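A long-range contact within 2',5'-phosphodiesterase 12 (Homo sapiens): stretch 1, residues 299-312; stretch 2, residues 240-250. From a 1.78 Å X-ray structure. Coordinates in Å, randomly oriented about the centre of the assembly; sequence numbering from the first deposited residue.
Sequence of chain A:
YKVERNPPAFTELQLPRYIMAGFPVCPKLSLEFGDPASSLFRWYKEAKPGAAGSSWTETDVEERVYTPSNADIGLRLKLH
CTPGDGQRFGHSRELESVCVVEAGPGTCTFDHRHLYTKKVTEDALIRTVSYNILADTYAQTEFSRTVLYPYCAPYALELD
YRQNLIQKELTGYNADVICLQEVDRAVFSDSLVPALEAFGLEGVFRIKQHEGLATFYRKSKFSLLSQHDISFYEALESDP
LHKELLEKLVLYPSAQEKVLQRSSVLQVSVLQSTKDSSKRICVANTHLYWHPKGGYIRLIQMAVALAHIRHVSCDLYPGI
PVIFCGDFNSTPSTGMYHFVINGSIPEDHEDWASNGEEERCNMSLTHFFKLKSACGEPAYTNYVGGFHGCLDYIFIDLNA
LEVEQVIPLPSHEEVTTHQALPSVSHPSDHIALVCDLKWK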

ATOM      1  N   LEU A 299      -6.367 -19.554   7.571  1.00 12.64           N
ATOM      2  CA  LEU A 299      -5.625 -20.720   7.095  1.00 13.58           C
ATOM      3  C   LEU A 299      -6.138 -21.156   5.722  1.00 16.49           C
ATOM      4  O   LEU A 299      -5.336 -21.432   4.813  1.00 16.59           O
ATOM      5  CB  LEU A 299      -5.756 -21.875   8.100  1.00 13.94           C
ATOM      6  CG  LEU A 299      -4.645 -21.905   9.144  1.00 16.59           C
ATOM      7  CD1 LEU A 299      -5.081 -22.698  10.401  1.00 16.29           C
ATOM      8  CD2 LEU A 299      -3.358 -22.528   8.534  1.00 18.40           C
ATOM      9  N   ILE A 300      -7.465 -21.221   5.570  1.00 12.34           N
ATOM     10  CA  ILE A 300      -8.039 -21.681   4.297  1.00 12.99           C
ATOM     11  C   ILE A 300      -7.781 -20.620   3.230  1.00 15.67           C
ATOM     12  O   ILE A 300      -7.388 -20.972   2.113  1.00 13.91           O
ATOM     13  CB  ILE A 300      -9.525 -22.092   4.422  1.00 15.33           C
ATOM     14  CG1 ILE A 300      -9.632 -23.411   5.258  1.00 16.75           C
ATOM     15  CG2 ILE A 300     -10.172 -22.302   3.031  1.00 16.43           C
ATOM     16  CD1 ILE A 300     -10.870 -23.534   5.953  1.00 26.71           C
ATOM     17  N   GLN A 301      -7.920 -19.332   3.584  1.00 13.58           N
ATOM     18  CA  GLN A 301      -7.633 -18.265   2.602  1.00 12.92           C
ATOM     19  C   GLN A 301      -6.163 -18.319   2.136  1.00 15.51           C
ATOM     20  O   GLN A 301      -5.888 -18.231   0.925  1.00 14.52           O
ATOM     21  CB  GLN A 301      -7.967 -16.882   3.171  1.00 13.04           C
ATOM     22  CG  GLN A 301      -9.442 -16.671   3.373  1.00 11.60           C
ATOM     23  CD  GLN A 301      -9.820 -15.278   3.813  1.00 14.28           C
ATOM     24  OE1 GLN A 301      -9.079 -14.602   4.547  1.00 14.37           O
ATOM     25  NE2 GLN A 301     -11.062 -14.886   3.512  1.00 11.69           N
ATOM     26  N   MET A 302      -5.235 -18.530   3.084  1.00 12.07           N
ATOM     27  CA  MET A 302      -3.807 -18.646   2.773  1.00 11.87           C
ATOM     28  C   MET A 302      -3.541 -19.877   1.883  1.00 16.23           C
ATOM     29  O   MET A 302      -2.751 -19.780   0.942  1.00 15.24           O
ATOM     30  CB  MET A 302      -2.970 -18.690   4.074  1.00 13.35           C
ATOM     31  CG  MET A 302      -1.448 -18.847   3.855  1.00 17.39           C
ATOM     32  SD  MET A 302      -0.702 -17.602   2.755  1.00 21.49           S
ATOM     33  CE  MET A 302      -1.237 -16.183   3.446  1.00 18.17           C
ATOM     34  N   ALA A 303      -4.213 -21.007   2.143  1.00 13.10           N
ATOM     35  CA  ALA A 303      -4.039 -22.221   1.327  1.00 12.99           C
ATOM     36  C   ALA A 303      -4.486 -21.960  -0.137  1.00 16.35           C
ATOM     37  O   ALA A 303      -3.789 -22.371  -1.076  1.00 16.64           O
ATOM     38  CB  ALA A 303      -4.843 -23.366   1.931  1.00 13.92           C
ATOM     39  N   VAL A 304      -5.604 -21.222  -0.316  1.00 11.80           N
ATOM     40  CA  VAL A 304      -6.098 -20.833  -1.660  1.00 10.97           C
ATOM     41  C   VAL A 304      -5.054 -19.902  -2.296  1.00 12.91           C
ATOM     42  O   VAL A 304      -4.711 -20.065  -3.480  1.00 12.01           O
ATOM     43  CB  VAL A 304      -7.485 -20.140  -1.609  1.00 13.80           C
ATOM     44  CG1 VAL A 304      -7.893 -19.582  -2.990  1.00 12.94           C
ATOM     45  CG2 VAL A 304      -8.572 -21.072  -1.072  1.00 13.79           C
ATOM     46  N   ALA A 305      -4.616 -18.887  -1.528  1.00 11.02           N
ATOM     47  CA  ALA A 305      -3.655 -17.891  -2.046  1.00 11.37           C
ATOM     48  C   ALA A 305      -2.396 -18.564  -2.540  1.00 14.96           C
ATOM     49  O   ALA A 305      -1.949 -18.274  -3.643  1.00 12.67           O
ATOM     50  CB  ALA A 305      -3.304 -16.852  -0.970  1.00 12.45           C
ATOM     51  N   LEU A 306      -1.811 -19.451  -1.728  1.00 11.60           N
ATOM     52  CA  LEU A 306      -0.554 -20.099  -2.113  1.00 12.83           C
ATOM     53  C   LEU A 306      -0.729 -21.023  -3.324  1.00 15.37           C
ATOM     54  O   LEU A 306       0.149 -21.014  -4.194  1.00 14.27           O
ATOM     55  CB  LEU A 306       0.085 -20.843  -0.928  1.00 12.01           C
ATOM     56  CG  LEU A 306       0.590 -19.939   0.230  1.00 15.96           C
ATOM     57  CD1 LEU A 306       1.192 -20.800   1.374  1.00 14.96           C
ATOM     58  CD2 LEU A 306       1.630 -18.889  -0.257  1.00 18.25           C
ATOM     59  N   ALA A 307      -1.865 -21.736  -3.424  1.00 12.79           N
ATOM     60  CA  ALA A 307      -2.157 -22.598  -4.585  1.00 13.22           C
ATOM     61  C   ALA A 307      -2.346 -21.729  -5.836  1.00 14.17           C
ATOM     62  O   ALA A 307      -1.898 -22.103  -6.911  1.00 13.82           O
ATOM     63  CB  ALA A 307      -3.399 -23.450  -4.336  1.00 14.18           C
ATOM     64  N   HIS A 308      -3.015 -20.580  -5.688  1.00 11.18           N
ATOM     65  CA  HIS A 308      -3.186 -19.655  -6.800  1.00 10.94           C
ATOM     66  C   HIS A 308      -1.825 -19.087  -7.250  1.00 12.59           C
ATOM     67  O   HIS A 308      -1.532 -19.043  -8.443  1.00 12.83           O
ATOM     68  CB  HIS A 308      -4.148 -18.492  -6.441  1.00 11.65           C
ATOM     69  CG  HIS A 308      -4.382 -17.593  -7.618  1.00 14.08           C
ATOM     70  ND1 HIS A 308      -4.972 -18.072  -8.787  1.00 14.73           N
ATOM     71  CD2 HIS A 308      -4.051 -16.291  -7.798  1.00 15.68           C
ATOM     72  CE1 HIS A 308      -5.004 -17.046  -9.624  1.00 14.10           C
ATOM     73  NE2 HIS A 308      -4.452 -15.955  -9.082  1.00 14.73           N
ATOM     74  N   ILE A 309      -1.001 -18.662  -6.299  1.00 10.62           N
ATOM     75  CA  ILE A 309       0.306 -18.080  -6.620  1.00  9.05           C
ATOM     76  C   ILE A 309       1.214 -19.152  -7.247  1.00 12.27           C
ATOM     77  O   ILE A 309       1.966 -18.838  -8.186  1.00 11.78           O
ATOM     78  CB  ILE A 309       0.928 -17.426  -5.361  1.00 11.93           C
ATOM     79  CG1 ILE A 309       0.123 -16.153  -4.973  1.00 11.35           C
ATOM     80  CG2 ILE A 309       2.391 -17.082  -5.616  1.00 10.99           C
ATOM     81  CD1 ILE A 309       0.331 -15.692  -3.501  1.00 15.66           C
ATOM     82  N   ARG A 310       1.096 -20.417  -6.782  1.00 11.01           N
ATOM     83  CA  ARG A 310       1.871 -21.522  -7.362  1.00 12.12           C
ATOM     84  C   ARG A 310       1.461 -21.700  -8.835  1.00 14.65           C
ATOM     85  O   ARG A 310       2.316 -21.848  -9.701  1.00 13.87           O
ATOM     86  CB  ARG A 310       1.640 -22.823  -6.533  1.00 11.64           C
ATOM     87  CG  ARG A 310       2.323 -24.110  -7.055  1.00 20.48           C
ATOM     88  CD  ARG A 310       3.840 -24.067  -7.104  1.00 32.20           C
ATOM     89  NE  ARG A 310       4.434 -24.100  -5.766  1.00 34.10           N
ATOM     90  CZ  ARG A 310       5.704 -23.815  -5.497  1.00 46.40           C
ATOM     91  NH1 ARG A 310       6.534 -23.458  -6.472  1.00 34.04           N
ATOM     92  NH2 ARG A 310       6.146 -23.851  -4.250  1.00 33.82           N
ATOM     93  N   HIS A 311       0.163 -21.623  -9.113  1.00 12.70           N
ATOM     94  CA  HIS A 311      -0.342 -21.755 -10.481  1.00 13.48           C
ATOM     95  C   HIS A 311       0.203 -20.639 -11.353  1.00 13.41           C
ATOM     96  O   HIS A 311       0.696 -20.895 -12.449  1.00 13.24           O
ATOM     97  CB  HIS A 311      -1.879 -21.721 -10.496  1.00 15.23           C
ATOM     98  CG  HIS A 311      -2.471 -21.699 -11.867  1.00 19.72           C
ATOM     99  ND1 HIS A 311      -2.342 -22.774 -12.723  1.00 23.18           N
ATOM    100  CD2 HIS A 311      -3.209 -20.741 -12.475  1.00 23.49           C
ATOM    101  CE1 HIS A 311      -2.995 -22.437 -13.826  1.00 23.27           C
ATOM    102  NE2 HIS A 311      -3.544 -21.227 -13.716  1.00 23.75           N
ATOM    103  N   VAL A 312       0.073 -19.385 -10.889  1.00  9.75           N
ATOM    104  CA  VAL A 312       0.551 -18.259 -11.684  1.00  9.75           C
ATOM    105  C   VAL A 312       2.059 -18.335 -11.921  1.00 11.83           C
ATOM    106  O   VAL A 312       2.518 -18.124 -13.052  1.00 11.86           O
ATOM    107  CB  VAL A 312       0.177 -16.920 -10.995  1.00 12.84           C
ATOM    108  CG1 VAL A 312       0.857 -15.726 -11.677  1.00 13.52           C
ATOM    109  CG2 VAL A 312      -1.337 -16.736 -10.973  1.00 12.57           C
TER
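Stretch 2 240-250: PLHKELLEKLV

Stretch 2 lies along the long helix of stretch 1 in a nearly antiparallel sense. Its own helix, residues 243-248, runs at 163° to helix 299-312, with a closest approach of the axes of 10.9 Å, and the leucine side chains of stretch 2 reach across that spacing. A short 3-10 segment, Pro-240 and Leu-241, leads in; His-242 then occupies the N-cap position, and His-242 O accepts the backbone hydrogen bond from Leu-246 N at 3.0 Å. The chain touches stretch 1 through four residues, Leu-241, His-242, Leu-245 and Leu-249, and all four point CA-to-CB toward the partner. From His-242, steps of three and four give a helical stripe; Leu-241, from the 3-10 segment, extends the contact ahead of it. Because the directions oppose, the stripe reads backwards on stretch 1: Leu-241 meets Ala-307, His-308 and His-311, while Leu-249 reaches back to Ile-300.

Leu-241 and His-242 each give up 70 Å² and Leu-245 gives 68 Å², so these three give 208 of the 243 Å² covered on stretch 2, nearly half of the 435 Å² summed over both sides. Leu-241, with chi1 t and chi2 p, sets CD2 3.7 Å from CB of His-311 and 3.8 Å from the carbonyl O of Ala-307. Leu-241 CD2 also lies at the edge of the His-308 ring, near its plane, 4.5 Å from His-308 ND1. One methyl thus rests against the carbonyl of Ala-307, the edge of the His-308 ring and the CB of His-311.

His-242 marks the closest backbone register, its CA 6.8 Å from the CA of Val-304. The imidazole, chi1 m, is pressed inward so that Val-304 CG1 packs over one face, 3.9 Å from the centroid of the His-242 ring and 21° off the normal, a CH-pi contact. Ala-307 CB lies at the ring edge, 3.7 Å from His-242 CE1; Val-304 O is 3.3 Å from the same CE1. Val-304 O is already engaged within its own helix, accepting from His-308 N at 2.8 Å. No direct hydrogen bond crosses between the stretches, but a water joins the two imidazoles: its O stands 2.7 Å from His-242 NE2, and it accepts a weak hydrogen bond from His-308 ND1 at 2.8 Å. The buried ring has a methyl over one face and a water at NE2.

Leu-245 shares the t, p rotamer of Leu-241 and supplies the apolar centre. Leu-245 CD2 lies 3.7 Å from Val-304 CG2, 3.8 Å from Ala-303 CB and 4.2 Å from Ile-300 CG2, so three side chains of the long helix gather round a single methyl. One turn on, Leu-249 closes the row with CD2 3.9 Å from Ile-300 CD1.

Lys-248 and Glu-244 play no part in the contact; Lys-248 NZ forms a salt bridge with Glu-244 OE2 at 3.5 Å. The rule to read is leucines against Ile-300, Ala-303 and Val-304, with Leu-241 set against a backbone carbonyl and two histidines, and His-242 among the leucines, tied across by water.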

ATOM      1  N   PRO A 240     -11.304 -25.445 -10.501  1.00 20.90           N
ATOM      2  CA  PRO A 240     -10.842 -26.827 -10.224  1.00 20.79           C
ATOM      3  C   PRO A 240      -9.415 -26.890  -9.664  1.00 22.06           C
ATOM      4  O   PRO A 240      -9.041 -27.887  -9.069  1.00 21.23           O
ATOM      5  CB  PRO A 240     -10.962 -27.529 -11.591  1.00 23.01           C
ATOM      6  CG  PRO A 240     -10.970 -26.421 -12.595  1.00 27.88           C
ATOM      7  CD  PRO A 240     -11.684 -25.286 -11.924  1.00 23.38           C
ATOM      8  N   LEU A 241      -8.654 -25.799  -9.751  1.00 18.29           N
ATOM      9  CA  LEU A 241      -7.307 -25.742  -9.156  1.00 18.78           C
ATOM     10  C   LEU A 241      -7.344 -26.043  -7.635  1.00 19.88           C
ATOM     11  O   LEU A 241      -6.393 -26.599  -7.084  1.00 20.03           O
ATOM     12  CB  LEU A 241      -6.735 -24.330  -9.403  1.00 19.66           C
ATOM     13  CG  LEU A 241      -5.336 -24.071  -8.900  1.00 23.43           C
ATOM     14  CD1 LEU A 241      -4.306 -24.829  -9.750  1.00 23.96           C
ATOM     15  CD2 LEU A 241      -5.058 -22.570  -8.890  1.00 23.32           C
ATOM     16  N   HIS A 242      -8.445 -25.665  -6.974  1.00 14.31           N
ATOM     17  CA  HIS A 242      -8.602 -25.805  -5.517  1.00 13.90           C
ATOM     18  C   HIS A 242      -9.515 -26.984  -5.135  1.00 19.10           C
ATOM     19  O   HIS A 242      -9.947 -27.053  -3.986  1.00 18.05           O
ATOM     20  CB  HIS A 242      -9.167 -24.478  -4.936  1.00 13.72           C
ATOM     21  CG  HIS A 242      -8.328 -23.303  -5.345  1.00 15.71           C
ATOM     22  ND1 HIS A 242      -7.069 -23.098  -4.810  1.00 17.29           N
ATOM     23  CD2 HIS A 242      -8.567 -22.355  -6.276  1.00 17.02           C
ATOM     24  CE1 HIS A 242      -6.592 -22.014  -5.412  1.00 16.65           C
ATOM     25  NE2 HIS A 242      -7.438 -21.556  -6.331  1.00 16.66           N
ATOM     26  N   LYS A 243      -9.728 -27.944  -6.061  1.00 18.68           N
ATOM     27  CA  LYS A 243     -10.662 -29.069  -5.819  1.00 19.86           C
ATOM     28  C   LYS A 243     -10.271 -29.914  -4.606  1.00 24.82           C
ATOM     29  O   LYS A 243     -11.164 -30.278  -3.842  1.00 25.11           O
ATOM     30  CB  LYS A 243     -10.878 -29.962  -7.065  1.00 22.17           C
ATOM     31  CG  LYS A 243      -9.654 -30.727  -7.567  1.00 30.69           C
ATOM     32  CD  LYS A 243      -9.981 -31.556  -8.824  1.00 36.24           C
ATOM     33  N   GLU A 244      -8.967 -30.172  -4.388  1.00 22.92           N
ATOM     34  CA  GLU A 244      -8.475 -30.965  -3.255  1.00 24.43           C
ATOM     35  C   GLU A 244      -8.789 -30.279  -1.915  1.00 27.42           C
ATOM     36  O   GLU A 244      -9.164 -30.954  -0.948  1.00 26.73           O
ATOM     37  CB  GLU A 244      -6.974 -31.224  -3.395  1.00 26.51           C
ATOM     38  CG  GLU A 244      -6.471 -32.402  -2.581  1.00 44.37           C
ATOM     39  CD  GLU A 244      -4.972 -32.625  -2.665  1.00 74.45           C
ATOM     40  OE1 GLU A 244      -4.448 -32.759  -3.795  1.00 72.35           O
ATOM     41  OE2 GLU A 244      -4.324 -32.677  -1.595  1.00 71.48           O
ATOM     42  N   LEU A 245      -8.648 -28.937  -1.857  1.00 21.63           N
ATOM     43  CA  LEU A 245      -8.962 -28.196  -0.637  1.00 19.48           C
ATOM     44  C   LEU A 245     -10.492 -28.161  -0.408  1.00 22.33           C
ATOM     45  O   LEU A 245     -10.950 -28.375   0.718  1.00 20.78           O
ATOM     46  CB  LEU A 245      -8.373 -26.789  -0.707  1.00 18.52           C
ATOM     47  CG  LEU A 245      -8.587 -25.880   0.491  1.00 21.41           C
ATOM     48  CD1 LEU A 245      -7.910 -26.435   1.724  1.00 21.43           C
ATOM     49  CD2 LEU A 245      -8.064 -24.502   0.178  1.00 21.05           C
ATOM     50  N   LEU A 246     -11.277 -27.960  -1.486  1.00 20.96           N
ATOM     51  CA  LEU A 246     -12.731 -27.974  -1.396  1.00 21.90           C
ATOM     52  C   LEU A 246     -13.197 -29.343  -0.872  1.00 29.43           C
ATOM     53  O   LEU A 246     -14.051 -29.391   0.016  1.00 29.97           O
ATOM     54  CB  LEU A 246     -13.382 -27.635  -2.741  1.00 22.05           C
ATOM     55  CG  LEU A 246     -14.888 -27.345  -2.705  1.00 25.72           C
ATOM     56  CD1 LEU A 246     -15.200 -26.087  -1.902  1.00 25.54           C
ATOM     57  CD2 LEU A 246     -15.452 -27.215  -4.111  1.00 26.87           C
ATOM     58  N   GLU A 247     -12.554 -30.430  -1.344  1.00 27.66           N
ATOM     59  CA  GLU A 247     -12.813 -31.812  -0.919  1.00 28.96           C
ATOM     60  C   GLU A 247     -12.540 -32.004   0.584  1.00 32.56           C
ATOM     61  O   GLU A 247     -13.329 -32.672   1.245  1.00 32.32           O
ATOM     62  CB  GLU A 247     -11.973 -32.804  -1.745  1.00 31.21           C
ATOM     63  CG  GLU A 247     -12.587 -33.127  -3.102  1.00 47.50           C
ATOM     64  CD  GLU A 247     -11.719 -33.885  -4.093  1.00 75.80           C
ATOM     65  OE1 GLU A 247     -10.883 -34.713  -3.659  1.00 81.21           O
ATOM     66  OE2 GLU A 247     -11.906 -33.676  -5.314  1.00 64.13           O
ATOM     67  N   LYS A 248     -11.466 -31.389   1.136  1.00 27.90           N
ATOM     68  CA  LYS A 248     -11.152 -31.459   2.572  1.00 27.61           C
ATOM     69  C   LYS A 248     -12.242 -30.790   3.430  1.00 32.85           C
ATOM     70  O   LYS A 248     -12.422 -31.162   4.592  1.00 33.45           O
ATOM     71  CB  LYS A 248      -9.791 -30.822   2.873  1.00 29.66           C
ATOM     72  CG  LYS A 248      -8.621 -31.694   2.430  1.00 35.04           C
ATOM     73  CD  LYS A 248      -7.285 -31.004   2.588  1.00 37.11           C
ATOM     74  CE  LYS A 248      -6.200 -32.038   2.737  1.00 45.91           C
ATOM     75  NZ  LYS A 248      -5.127 -31.858   1.733  1.00 56.06           N
ATOM     76  N   LEU A 249     -12.959 -29.806   2.853  1.00 29.51           N
ATOM     77  CA  LEU A 249     -14.022 -29.034   3.499  1.00 30.16           C
ATOM     78  C   LEU A 249     -15.419 -29.685   3.400  1.00 37.76           C
ATOM     79  O   LEU A 249     -16.360 -29.130   3.966  1.00 38.51           O
ATOM     80  CB  LEU A 249     -14.081 -27.623   2.878  1.00 29.62           C
ATOM     81  CG  LEU A 249     -13.095 -26.599   3.441  1.00 33.08           C
ATOM     82  CD1 LEU A 249     -12.971 -25.388   2.523  1.00 32.72           C
ATOM     83  CD2 LEU A 249     -13.500 -26.136   4.844  1.00 34.22           C
ATOM     84  N   VAL A 250     -15.565 -30.842   2.706  1.00 36.52           N
ATOM     85  CA  VAL A 250     -16.874 -31.505   2.527  1.00 36.83           C
ATOM     86  C   VAL A 250     -17.482 -31.969   3.868  1.00 38.60           C
ATOM     87  O   VAL A 250     -18.688 -31.843   4.041  1.00 37.65           O
ATOM     88  CB  VAL A 250     -16.889 -32.666   1.488  1.00 41.61           C
ATOM     89  CG1 VAL A 250     -16.517 -32.176   0.095  1.00 41.55           C
ATOM     90  CG2 VAL A 250     -16.022 -33.853   1.913  1.00 41.83           C
TER
HETATM   91  O   HOH W   1      -7.243 -19.590  -8.235  1.00 15.96           O